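Local coordinates for D-glycerate 2-kinase (Thermotoga maritima, PDB 2B8N), which catalyses the ATP-dependent phosphorylation of D-glycerate to 2-phosphoglycerate, a magnesium-requiring step in the degradation of serine, at residues T128-L133 / V195-S200; S219-D224 / T248-S253; N332-R337 / S400-K405; A342-I347 / Q393-N398; C358-D363 / A409-G414. One frame throughout, in Å; residues are numbered along the deposited sequence.

Contact 1 of 5, residues T128-L133 / V195-S200; sequences TVLFLL and VALVLS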
# COMPACT_ATOMS: atom_id res chain seq x y z
N THR A 128 -21.66 -0.45 16.57
CA THR A 128 -20.26 -0.41 16.16
C THR A 128 -20.16 -0.45 14.63
O THR A 128 -20.80 -1.29 13.97
CB THR A 128 -19.48 -1.60 16.80
OG1 THR A 128 -19.45 -1.46 18.23
CG2 THR A 128 -18.04 -1.69 16.30
N VAL A 129 -19.38 0.48 14.06
CA VAL A 129 -19.03 0.44 12.65
C VAL A 129 -17.69 -0.29 12.50
O VAL A 129 -16.68 0.06 13.17
CB VAL A 129 -19.00 1.84 12.00
CG1 VAL A 129 -18.49 1.73 10.60
CG2 VAL A 129 -20.41 2.44 11.98
N LEU A 130 -17.71 -1.34 11.68
CA LEU A 130 -16.52 -2.10 11.35
C LEU A 130 -15.96 -1.54 10.05
O LEU A 130 -16.49 -1.83 8.97
CB LEU A 130 -16.88 -3.60 11.23
CG LEU A 130 -15.77 -4.48 10.64
CD1 LEU A 130 -14.47 -4.33 11.48
CD2 LEU A 130 -16.22 -5.95 10.49
N PHE A 131 -14.92 -0.72 10.16
CA PHE A 131 -14.39 0.03 9.03
C PHE A 131 -13.20 -0.70 8.43
O PHE A 131 -12.11 -0.67 8.97
CB PHE A 131 -14.02 1.44 9.50
CG PHE A 131 -13.73 2.41 8.38
CD1 PHE A 131 -14.47 2.40 7.20
CD2 PHE A 131 -12.73 3.36 8.52
CE1 PHE A 131 -14.20 3.31 6.18
CE2 PHE A 131 -12.46 4.27 7.51
CZ PHE A 131 -13.19 4.25 6.34
N LEU A 132 -13.44 -1.36 7.30
CA LEU A 132 -12.42 -2.19 6.63
C LEU A 132 -11.76 -1.38 5.52
O LEU A 132 -12.40 -1.08 4.48
CB LEU A 132 -13.06 -3.47 6.04
CG LEU A 132 -13.80 -4.36 7.04
CD1 LEU A 132 -14.65 -5.40 6.33
CD2 LEU A 132 -12.84 -5.02 8.00
N LEU A 133 -10.51 -0.99 5.75
CA LEU A 133 -9.87 -0.00 4.88
C LEU A 133 -8.61 -0.53 4.21
O LEU A 133 -7.76 -1.15 4.86
CB LEU A 133 -9.58 1.26 5.69
CG LEU A 133 -9.10 2.54 4.98
CD1 LEU A 133 -10.07 3.06 3.93
CD2 LEU A 133 -8.84 3.60 6.04
N VAL A 195 -14.50 0.81 14.85
CA VAL A 195 -13.36 -0.13 14.94
C VAL A 195 -12.81 -0.38 13.54
O VAL A 195 -13.44 -1.09 12.74
CB VAL A 195 -13.69 -1.51 15.60
CG1 VAL A 195 -12.42 -2.28 15.86
CG2 VAL A 195 -14.44 -1.36 16.90
N ALA A 196 -11.64 0.18 13.25
CA ALA A 196 -11.08 0.11 11.91
C ALA A 196 -10.00 -0.97 11.79
O ALA A 196 -9.11 -1.11 12.65
CB ALA A 196 -10.50 1.45 11.50
N LEU A 197 -10.11 -1.74 10.71
CA LEU A 197 -9.04 -2.63 10.29
C LEU A 197 -8.45 -2.07 9.00
O LEU A 197 -9.14 -1.90 7.96
CB LEU A 197 -9.55 -4.05 10.06
CG LEU A 197 -10.24 -4.78 11.23
CD1 LEU A 197 -10.23 -6.28 10.92
CD2 LEU A 197 -9.63 -4.51 12.61
N VAL A 198 -7.14 -1.79 9.06
CA VAL A 198 -6.44 -1.11 8.01
C VAL A 198 -5.39 -2.01 7.38
O VAL A 198 -4.58 -2.67 8.06
CB VAL A 198 -5.78 0.16 8.55
CG1 VAL A 198 -5.07 0.91 7.43
CG2 VAL A 198 -6.81 1.04 9.20
N LEU A 199 -5.40 -2.03 6.06
CA LEU A 199 -4.41 -2.76 5.28
C LEU A 199 -3.60 -1.68 4.58
O LEU A 199 -4.04 -1.13 3.58
CB LEU A 199 -5.16 -3.67 4.29
CG LEU A 199 -4.40 -4.72 3.51
CD1 LEU A 199 -3.11 -5.12 4.17
CD2 LEU A 199 -5.31 -5.92 3.37
N SER A 200 -2.42 -1.37 5.12
CA SER A 200 -1.69 -0.17 4.75
C SER A 200 -0.72 -0.29 3.57
O SER A 200 0.25 -1.08 3.59
CB SER A 200 -0.91 0.36 5.95
OG SER A 200 0.07 1.29 5.52

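Contact 2 of 5, residues S219-D224 / T248-S253; sequences SSTSED and TPKHLS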
# COMPACT_ATOMS: atom_id res chain seq x y z
N SER A 219 -5.16 17.63 12.96
CA SER A 219 -4.47 18.67 13.76
C SER A 219 -4.39 20.02 13.02
O SER A 219 -4.28 21.08 13.65
CB SER A 219 -3.09 18.20 14.21
OG SER A 219 -2.19 18.13 13.13
N SER A 220 -4.46 19.99 11.69
CA SER A 220 -4.43 21.24 10.91
C SER A 220 -5.72 22.04 11.04
O SER A 220 -6.79 21.50 11.30
CB SER A 220 -4.14 20.98 9.44
OG SER A 220 -5.28 20.48 8.76
N THR A 221 -5.60 23.33 10.80
CA THR A 221 -6.69 24.28 11.01
C THR A 221 -7.19 24.83 9.67
O THR A 221 -6.55 24.65 8.62
CB THR A 221 -6.23 25.45 11.94
OG1 THR A 221 -5.34 26.32 11.25
CG2 THR A 221 -5.52 24.92 13.15
N SER A 222 -8.33 25.51 9.72
CA SER A 222 -8.85 26.27 8.57
C SER A 222 -7.81 27.29 8.11
O SER A 222 -7.56 27.44 6.93
CB SER A 222 -10.14 27.01 8.93
OG SER A 222 -11.19 26.11 9.27
N GLU A 223 -7.18 27.97 9.07
CA GLU A 223 -6.11 28.91 8.77
C GLU A 223 -4.99 28.23 7.98
O GLU A 223 -4.53 28.75 6.97
CB GLU A 223 -5.56 29.54 10.06
CG GLU A 223 -4.63 30.75 9.84
CD GLU A 223 -4.02 31.25 11.14
OE1 GLU A 223 -4.26 30.65 12.21
OE2 GLU A 223 -3.31 32.27 11.10
N ASP A 224 -4.56 27.06 8.43
CA ASP A 224 -3.53 26.31 7.71
C ASP A 224 -3.96 26.08 6.25
O ASP A 224 -3.20 26.30 5.33
CB ASP A 224 -3.22 24.97 8.40
CG ASP A 224 -2.68 25.16 9.81
OD1 ASP A 224 -1.88 26.09 10.00
OD2 ASP A 224 -3.06 24.39 10.73
N THR A 248 -12.21 21.13 11.29
CA THR A 248 -12.26 19.67 11.33
C THR A 248 -12.03 19.21 12.75
O THR A 248 -11.44 19.97 13.54
CB THR A 248 -11.16 19.07 10.46
OG1 THR A 248 -9.91 19.62 10.86
CG2 THR A 248 -11.41 19.40 9.00
N PRO A 249 -12.53 18.01 13.11
CA PRO A 249 -12.40 17.46 14.47
C PRO A 249 -10.96 17.37 14.95
O PRO A 249 -10.15 16.71 14.31
CB PRO A 249 -13.00 16.06 14.36
CG PRO A 249 -13.20 15.80 12.92
CD PRO A 249 -13.32 17.12 12.24
N LYS A 250 -10.67 18.04 16.08
CA LYS A 250 -9.31 18.11 16.65
C LYS A 250 -9.01 16.91 17.56
O LYS A 250 -7.85 16.62 17.83
CB LYS A 250 -9.11 19.46 17.37
CG LYS A 250 -9.14 20.70 16.41
CD LYS A 250 -7.86 20.80 15.52
CE LYS A 250 -8.07 21.64 14.24
NZ LYS A 250 -8.65 20.90 13.07
N HIS A 251 -10.05 16.20 17.97
CA HIS A 251 -9.95 15.05 18.86
C HIS A 251 -11.11 14.12 18.54
O HIS A 251 -12.19 14.58 18.16
CB HIS A 251 -10.03 15.54 20.31
CG HIS A 251 -11.34 16.21 20.65
ND1 HIS A 251 -11.52 17.59 20.59
CD2 HIS A 251 -12.53 15.70 21.05
CE1 HIS A 251 -12.76 17.88 20.94
NE2 HIS A 251 -13.40 16.76 21.21
N LEU A 252 -10.88 12.82 18.69
CA LEU A 252 -11.93 11.80 18.49
C LEU A 252 -11.92 10.84 19.68
O LEU A 252 -10.87 10.35 20.06
CB LEU A 252 -11.69 11.02 17.18
CG LEU A 252 -11.60 11.76 15.83
CD1 LEU A 252 -11.19 10.84 14.69
CD2 LEU A 252 -12.90 12.42 15.47
N SER A 253 -13.08 10.58 20.27
CA SER A 253 -13.16 9.68 21.43
C SER A 253 -13.72 8.30 21.08
O SER A 253 -13.67 7.41 21.91
CB SER A 253 -14.05 10.33 22.49
OG SER A 253 -15.26 10.81 21.92

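Contact 3 of 5, residues N332-R337 / S400-K405; sequences NGIGGR and SYNALK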
# COMPACT_ATOMS: atom_id res chain seq x y z
N ASN A 332 13.38 5.41 -21.59
CA ASN A 332 12.03 5.09 -22.07
C ASN A 332 11.71 3.59 -22.10
O ASN A 332 10.73 3.17 -22.74
CB ASN A 332 11.74 5.75 -23.43
CG ASN A 332 12.94 5.79 -24.33
OD1 ASN A 332 13.88 5.01 -24.17
ND2 ASN A 332 12.94 6.72 -25.27
N GLY A 333 12.49 2.80 -21.37
CA GLY A 333 12.24 1.37 -21.28
C GLY A 333 11.01 1.02 -20.46
O GLY A 333 10.29 1.90 -20.00
N ILE A 334 10.78 -0.27 -20.28
CA ILE A 334 9.76 -0.72 -19.37
C ILE A 334 10.40 -1.50 -18.20
O ILE A 334 11.35 -2.27 -18.37
CB ILE A 334 8.69 -1.53 -20.09
CG1 ILE A 334 9.24 -2.85 -20.62
CG2 ILE A 334 8.06 -0.73 -21.27
CD1 ILE A 334 8.23 -3.94 -20.56
N GLY A 335 9.89 -1.24 -17.00
CA GLY A 335 10.47 -1.75 -15.77
C GLY A 335 9.66 -1.34 -14.56
O GLY A 335 8.46 -1.06 -14.66
N GLY A 336 10.30 -1.31 -13.41
CA GLY A 336 9.61 -0.92 -12.19
C GLY A 336 10.65 -0.85 -11.12
O GLY A 336 11.77 -1.30 -11.34
N ARG A 337 10.32 -0.29 -9.96
CA ARG A 337 11.33 -0.18 -8.91
C ARG A 337 11.94 -1.53 -8.50
O ARG A 337 13.18 -1.65 -8.39
CB ARG A 337 10.80 0.56 -7.69
CG ARG A 337 9.61 -0.07 -6.98
CD ARG A 337 8.92 1.00 -6.15
NE ARG A 337 8.02 0.46 -5.13
CZ ARG A 337 6.69 0.57 -5.14
NH1 ARG A 337 6.05 1.24 -6.09
NH2 ARG A 337 5.99 0.04 -4.15
N SER A 400 14.55 -2.33 -17.22
CA SER A 400 14.80 -3.51 -16.36
C SER A 400 13.95 -4.74 -16.75
O SER A 400 14.47 -5.84 -16.84
CB SER A 400 14.59 -3.11 -14.88
OG SER A 400 13.55 -2.13 -14.70
N TYR A 401 12.67 -4.55 -17.01
CA TYR A 401 11.79 -5.68 -17.38
C TYR A 401 12.41 -6.57 -18.43
O TYR A 401 12.49 -7.79 -18.24
CB TYR A 401 10.43 -5.19 -17.91
CG TYR A 401 9.44 -6.28 -18.25
CD1 TYR A 401 9.47 -6.92 -19.48
CD2 TYR A 401 8.45 -6.65 -17.35
CE1 TYR A 401 8.55 -7.91 -19.81
CE2 TYR A 401 7.53 -7.65 -17.67
CZ TYR A 401 7.58 -8.28 -18.90
OH TYR A 401 6.68 -9.25 -19.23
N ASN A 402 12.84 -5.95 -19.53
CA ASN A 402 13.38 -6.67 -20.70
C ASN A 402 14.70 -7.37 -20.41
O ASN A 402 14.92 -8.46 -20.91
CB ASN A 402 13.58 -5.72 -21.90
CG ASN A 402 12.27 -5.39 -22.62
OD1 ASN A 402 11.28 -6.09 -22.48
ND2 ASN A 402 12.28 -4.33 -23.40
N ALA A 403 15.56 -6.76 -19.61
CA ALA A 403 16.82 -7.38 -19.22
C ALA A 403 16.57 -8.65 -18.43
O ALA A 403 17.25 -9.66 -18.65
CB ALA A 403 17.64 -6.42 -18.41
N LEU A 404 15.59 -8.61 -17.53
CA LEU A 404 15.24 -9.75 -16.69
C LEU A 404 14.50 -10.86 -17.48
O LEU A 404 14.76 -12.04 -17.25
CB LEU A 404 14.42 -9.30 -15.47
CG LEU A 404 15.05 -8.27 -14.52
CD1 LEU A 404 14.00 -7.69 -13.58
CD2 LEU A 404 16.21 -8.86 -13.69
N LYS A 405 13.61 -10.50 -18.40
CA LYS A 405 12.95 -11.52 -19.25
C LYS A 405 13.98 -12.32 -20.06
O LYS A 405 13.89 -13.53 -20.16
CB LYS A 405 11.90 -10.92 -20.20

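Contact 4 of 5, residues A342-I347 / Q393-N398; sequences ALSAAI and QYLKNN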
# COMPACT_ATOMS: atom_id res chain seq x y z
N ALA A 342 16.59 -5.43 -8.50
CA ALA A 342 17.12 -6.77 -8.84
C ALA A 342 18.19 -6.72 -9.93
O ALA A 342 19.24 -7.31 -9.78
CB ALA A 342 15.99 -7.68 -9.27
N LEU A 343 17.91 -6.01 -11.04
CA LEU A 343 18.91 -5.83 -12.12
C LEU A 343 20.24 -5.17 -11.69
O LEU A 343 21.31 -5.52 -12.19
CB LEU A 343 18.33 -5.00 -13.27
CG LEU A 343 19.31 -4.78 -14.43
CD1 LEU A 343 19.84 -6.10 -14.98
CD2 LEU A 343 18.65 -4.04 -15.54
N SER A 344 20.16 -4.17 -10.83
CA SER A 344 21.35 -3.51 -10.32
C SER A 344 22.16 -4.47 -9.44
O SER A 344 23.39 -4.54 -9.57
CB SER A 344 20.96 -2.27 -9.51
OG SER A 344 22.07 -1.65 -8.92
N ALA A 345 21.45 -5.23 -8.60
CA ALA A 345 22.07 -6.22 -7.73
C ALA A 345 22.77 -7.31 -8.53
O ALA A 345 23.89 -7.69 -8.21
CB ALA A 345 21.04 -6.82 -6.80
N ALA A 346 22.13 -7.81 -9.58
CA ALA A 346 22.75 -8.87 -10.38
C ALA A 346 24.10 -8.44 -10.97
O ALA A 346 25.03 -9.24 -11.07
CB ALA A 346 21.84 -9.30 -11.47
N ILE A 347 24.18 -7.16 -11.35
CA ILE A 347 25.42 -6.55 -11.79
C ILE A 347 26.47 -6.59 -10.67
O ILE A 347 27.57 -7.06 -10.87
CB ILE A 347 25.16 -5.10 -12.26
CG1 ILE A 347 24.37 -5.12 -13.58
CG2 ILE A 347 26.47 -4.31 -12.40
CD1 ILE A 347 23.66 -3.82 -13.92
N GLN A 393 23.29 -0.77 -19.84
CA GLN A 393 22.50 -0.06 -20.83
C GLN A 393 20.98 -0.24 -20.59
O GLN A 393 20.20 0.70 -20.81
CB GLN A 393 22.92 -0.48 -22.25
CG GLN A 393 22.90 0.64 -23.27
CD GLN A 393 23.82 1.80 -22.88
OE1 GLN A 393 23.38 2.95 -22.77
NE2 GLN A 393 25.10 1.50 -22.65
N TYR A 394 20.56 -1.42 -20.12
CA TYR A 394 19.13 -1.65 -19.79
C TYR A 394 18.73 -0.82 -18.59
O TYR A 394 17.64 -0.27 -18.54
CB TYR A 394 18.84 -3.13 -19.54
CG TYR A 394 18.77 -3.88 -20.84
CD1 TYR A 394 17.65 -3.78 -21.65
CD2 TYR A 394 19.84 -4.62 -21.29
CE1 TYR A 394 17.59 -4.42 -22.85
CE2 TYR A 394 19.78 -5.27 -22.49
CZ TYR A 394 18.66 -5.17 -23.27
OH TYR A 394 18.62 -5.83 -24.48
N LEU A 395 19.64 -0.73 -17.64
CA LEU A 395 19.41 0.05 -16.44
C LEU A 395 19.42 1.54 -16.79
O LEU A 395 18.50 2.28 -16.45
CB LEU A 395 20.44 -0.33 -15.38
CG LEU A 395 20.20 -0.08 -13.89
CD1 LEU A 395 18.84 -0.55 -13.32
CD2 LEU A 395 21.34 -0.74 -13.13
N LYS A 396 20.43 2.00 -17.53
CA LYS A 396 20.49 3.42 -17.91
C LYS A 396 19.21 3.86 -18.60
O LYS A 396 18.76 4.99 -18.45
CB LYS A 396 21.70 3.71 -18.82
CG LYS A 396 21.77 5.19 -19.35
CD LYS A 396 22.94 5.48 -20.30
CE LYS A 396 24.28 5.40 -19.59
NZ LYS A 396 25.37 5.93 -20.45
N ASN A 397 18.61 2.96 -19.36
CA ASN A 397 17.45 3.29 -20.16
C ASN A 397 16.12 2.98 -19.45
O ASN A 397 15.05 3.11 -20.06
CB ASN A 397 17.55 2.54 -21.49
CG ASN A 397 16.76 3.19 -22.59
OD1 ASN A 397 16.92 4.38 -22.88
ND2 ASN A 397 15.91 2.40 -23.24
N ASN A 398 16.18 2.58 -18.18
CA ASN A 398 14.99 2.22 -17.40
C ASN A 398 14.16 1.09 -18.07
O ASN A 398 12.93 1.13 -18.14
CB ASN A 398 14.13 3.46 -17.09
CG ASN A 398 14.84 4.46 -16.19
OD1 ASN A 398 15.14 5.59 -16.60
ND2 ASN A 398 15.11 4.07 -14.96

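Contact 5 of 5, residues C358-D363 / A409-G414; sequences CSAGTD and ALLITG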
# COMPACT_ATOMS: atom_id res chain seq x y z
N CYS A 358 15.79 -11.76 -4.36
CA CYS A 358 14.45 -11.77 -4.87
C CYS A 358 13.72 -10.56 -4.36
O CYS A 358 13.60 -10.40 -3.16
CB CYS A 358 13.73 -12.99 -4.37
SG CYS A 358 12.01 -13.04 -4.92
N SER A 359 13.25 -9.71 -5.25
CA SER A 359 12.54 -8.50 -4.89
C SER A 359 11.13 -8.58 -5.40
O SER A 359 10.91 -9.15 -6.48
CB SER A 359 13.24 -7.31 -5.54
OG SER A 359 13.07 -7.33 -6.95
N ALA A 360 10.15 -8.03 -4.68
CA ALA A 360 8.76 -8.17 -5.11
C ALA A 360 7.83 -7.07 -4.64
O ALA A 360 7.79 -6.75 -3.47
CB ALA A 360 8.21 -9.52 -4.67
N GLY A 361 7.06 -6.51 -5.56
CA GLY A 361 5.95 -5.67 -5.18
C GLY A 361 4.84 -6.57 -4.70
O GLY A 361 4.41 -7.43 -5.44
N THR A 362 4.37 -6.37 -3.46
CA THR A 362 3.30 -7.17 -2.85
C THR A 362 1.94 -7.07 -3.57
O THR A 362 1.06 -7.88 -3.34
CB THR A 362 3.12 -6.85 -1.32
OG1 THR A 362 2.89 -5.44 -1.13
CG2 THR A 362 4.36 -7.30 -0.48
N ASP A 363 1.77 -6.04 -4.39
CA ASP A 363 0.78 -5.98 -5.49
C ASP A 363 0.74 -7.27 -6.29
O ASP A 363 -0.33 -7.81 -6.57
CB ASP A 363 1.25 -4.96 -6.54
CG ASP A 363 0.69 -3.61 -6.37
OD1 ASP A 363 -0.52 -3.50 -6.11
OD2 ASP A 363 1.48 -2.66 -6.55
N ALA A 409 14.78 -14.10 -15.33
CA ALA A 409 14.94 -13.60 -13.97
C ALA A 409 13.77 -12.72 -13.51
O ALA A 409 13.87 -12.02 -12.50
CB ALA A 409 16.25 -12.84 -13.87
N LEU A 410 12.66 -12.76 -14.24
CA LEU A 410 11.44 -12.07 -13.82
C LEU A 410 10.70 -12.93 -12.79
O LEU A 410 10.59 -14.14 -12.96
CB LEU A 410 10.49 -11.81 -15.00
CG LEU A 410 10.74 -10.58 -15.88
CD1 LEU A 410 9.71 -10.54 -17.00
CD2 LEU A 410 10.68 -9.26 -15.07
N LEU A 411 10.20 -12.29 -11.72
CA LEU A 411 9.29 -12.95 -10.77
C LEU A 411 7.87 -12.58 -11.15
O LEU A 411 7.49 -11.41 -11.10
CB LEU A 411 9.56 -12.51 -9.32
CG LEU A 411 8.46 -12.98 -8.35
CD1 LEU A 411 8.61 -14.43 -7.98
CD2 LEU A 411 8.45 -12.12 -7.11
N ILE A 412 7.09 -13.60 -11.51
CA ILE A 412 5.70 -13.45 -11.92
C ILE A 412 4.82 -14.12 -10.89
O ILE A 412 4.83 -15.34 -10.79
CB ILE A 412 5.43 -14.12 -13.29
CG1 ILE A 412 6.46 -13.68 -14.35
CG2 ILE A 412 3.96 -13.86 -13.75
CD1 ILE A 412 6.06 -12.48 -15.15
N THR A 413 4.08 -13.34 -10.12
CA THR A 413 3.15 -13.87 -9.10
C THR A 413 1.71 -13.76 -9.54
O THR A 413 0.89 -14.62 -9.19
CB THR A 413 3.27 -13.08 -7.78
OG1 THR A 413 2.96 -11.70 -8.01
CG2 THR A 413 4.66 -13.20 -7.21
N GLY A 414 1.39 -12.74 -10.34
CA GLY A 414 0.01 -12.38 -10.65
C GLY A 414 -0.45 -11.33 -9.66
O GLY A 414 0.25 -11.06 -8.69

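Contact 1 of 5, residues T128-L133 / V195-S200
Five backbone hydrogen bonds join strands 128-133 and 195-199, which run parallel, the axes of the two short segments approaching to 4.6 Å. F131 gives its N-H to V195 O and takes L197 N on its carbonyl O at 2.9 Å; L133 repeats the pattern two residues on, between L197 O and L199 N. The straightest of the five is L133 N to L197 O, 2.8 Å with 174° at the hydrogen, and its donor sits nearly along the C=O axis. F131 N instead meets V195 O from above the carbonyl plane. Side chains alternate between the two faces. On one, L132 and L197 lie side by side and point the same way, each with CG anti to its carbonyl carbon, so that L132 CD2 rests 4.0 Å from L197 CB. Nearer the strand start T128 and V195 cross obliquely, methyl CG2 to methyl CG2 at 3.7 Å. On the other face F131 CB is 4.0 Å from A196 CB, a small partner beside the large ring. Further out, helix 61-72 packs on L130 and L132, F185 meets the F131 ring, and strand 52-57 flanks the pair beyond T128-L133. The sheet order 3-2-1-4-5-6 is Rossmann-like. Along the edge shared by these neighbouring strands, N-H and C=O groups are thus paired within a buried, apolar setting.

Contact 2 of 5, residues S219-D224 / T248-S253
S219 contributes its carbonyl O, which lies 3.9 Å from K250 CE as the lysine chain passes alongside. The next carbonyl does the main work: S220 O accepts a hydrogen bond from K250 NZ at 2.6 Å, the ammonium approaching from above the carbonyl plane. K250 gets there by bending, at chi2 (-72°) and again at chi4 (-85°), which folds its end back along its own segment, where NZ also bonds T248 O at 3.0 Å. D218 O and a salt bridge to E247 complete the surroundings of this ammonium, so one charge is gripped by three carbonyls and a carboxylate. T248 OG1 faces the same carbonyl, 3.7 Å from S220 O, but its bond goes to D218, as does that of S220 OG. At T221 the chain turns into helix 222-231. The T221 methyl CG2 comes within 4.3 Å of K250 CE, while its OG1 accepts from D224 N at 3.0 Å with 163° at the hydrogen. In return T221 N donates to D224 OD2 at 2.8 Å, meeting the carboxylate from above its plane. E247 also accepts from S222 N, so the residue paired with K250 reaches the first turn of the helix as well. Reciprocal bonds between T221 and D224 make a capping box, the classic start of a helix, here tied through the preceding residue S220 to the loop that leads into strand 255-261.

Contact 3 of 5, residues N332-R337 / S400-K405
I334 lies alongside Y401, the two side chains pointing the same way, with methyl CD1 3.4 Å from Y401 CD1 and 3.5 Å from Y401 CG. CG of the tyrosine is anti to its backbone N (chi1 -177°), which lays the start of the ring beside the isoleucine while the hydroxyl end leads off to D370, its hydrogen-bond partner. N402 OD1 stands at the edge of the same ring, in plane, and I334 CD1 comes within 4.2 Å of N402 OD1. On the backbone, Y401 N donates to I334 O at 3.0 Å, on a lone pair in the carbonyl plane though bent to 135° at the hydrogen. A glycine-rich loop, running from G333 to the N-cap G336 of helix 337-348, is thus fastened to the first turn of helix 400-406. An alanine at Y401 would probably loosen this attachment, since the apolar cover over I334 and the link to D370 would both be lost. G335 CA lies 3.3 Å from S400 OG, and a CB on G335 would meet the hydroxyl as modelled. D399, right before the helix, accepts from I334 N and N402 ND2 with its two carboxylate oxygens.

Contact 4 of 5, residues A342-I347 / Q393-N398
Both leucines that carry the contact hold CG anti to the backbone N, L343 with chi1 -180° and L395 with chi1 -158°, so each extends from its helix toward the other. L343 CD2 is the tip that does the touching on its side. It settles against the backbone of the opposing helix, 4.0 Å from L395 N, and lies 4.1 Å from Y394 CB, crossing that side chain obliquely. L395 answers with its own branches: CD1 stays near L343 CD2 at 4.1 Å, while CD2 reaches further, over S344, where CB and CA are both 3.9 Å away. One turn along from L343, I347 crosses L395 obliquely and meets the same methyl, CD1 to L395 CD2 at 3.9 Å. L395 thereby touches three residues of helix 337-348 and is the centre of an apolar contact without hydrogen bonds between the segments. Polar ends turn elsewhere: S344 OG bonds R293 O, and Y394 OH bonds E389. Just beyond L395 the helix stops in a Schellman motif, with N398 at positive phi, its N bonded to L395 O at 2.9 Å, and D399 N to Y394 O. N398 ND2 then returns to E340, an earlier residue of helix 337-348. Around the pair, R297 of helix 292-309 lies against S344 and I347, and A403 of helix 400-406 against L343 and Y394, so helix 337-348 is touched by helices 292-309, 391-396 and 400-406.

Contact 5 of 5, residues C358-D363 / A409-G414
L411 belongs to the short edge strand 410-411 of a mixed six-stranded sheet, and it reaches past the intervening strand 373-377 to strand 355-361. Its CB already points toward A360, though 5.7 Å from A360 CB. CG, anti to the backbone N (chi1 170°), shortens the distance to A360 CB to 5.1 Å. At the fork the two methyls part company: chi2 of 79° sends CD2 to the opposing strand while CD1 turns away from A360. CD2 makes the contact. It rests 3.6 Å from A360 CB, the closest approach of the two segments, 3.9 Å from S359 O, and 4.3 Å from C358 SG. C358 and A360, two residues apart on their strand, share a face, which explains how one methyl meets both. S359 between them sends its hydroxyl the other way, to N338 O. Helix 17-32 packs on the shared face, with V27 against C358 and A360 and K28 against L411, so the methyl lies in an apolar layer between sheet and helix. No hydrogen bond passes directly between the segments; strand 373-377 and the residue before it carry the backbone pairing, S359 with G374 and G361 with A372. Residues 358-363 and 411-414 run in roughly the same direction, 20° apart end to end; at their far ends D363 O and G414 O come near each other. Here T413 OG1 donates to G414 O at 2.9 Å, in the carbonyl plane on a lone pair.

How the contacts relate
Contacts 1 and 2 lie in one half of the chain, in series and with centres 21 Å apart; contacts 3, 4 and 5 gather in the other half, in the part of the chain that belongs to the MOFRL family. Contact 4 nests inside the loop closed by contact 3, their centres 8 Å apart, and G333 N probably bonds N397 O at 2.9 Å. Helix 400-406 passes contact 3 on to contact 5, where A409 N probably bonds L404 O at 2.8 Å. Contact 5 is the nearest of this group to contact 1, about 7 Å between nearest atoms, without touching. No ATP or glycerate marks the active site among these contacts, so none of the five is tied to it.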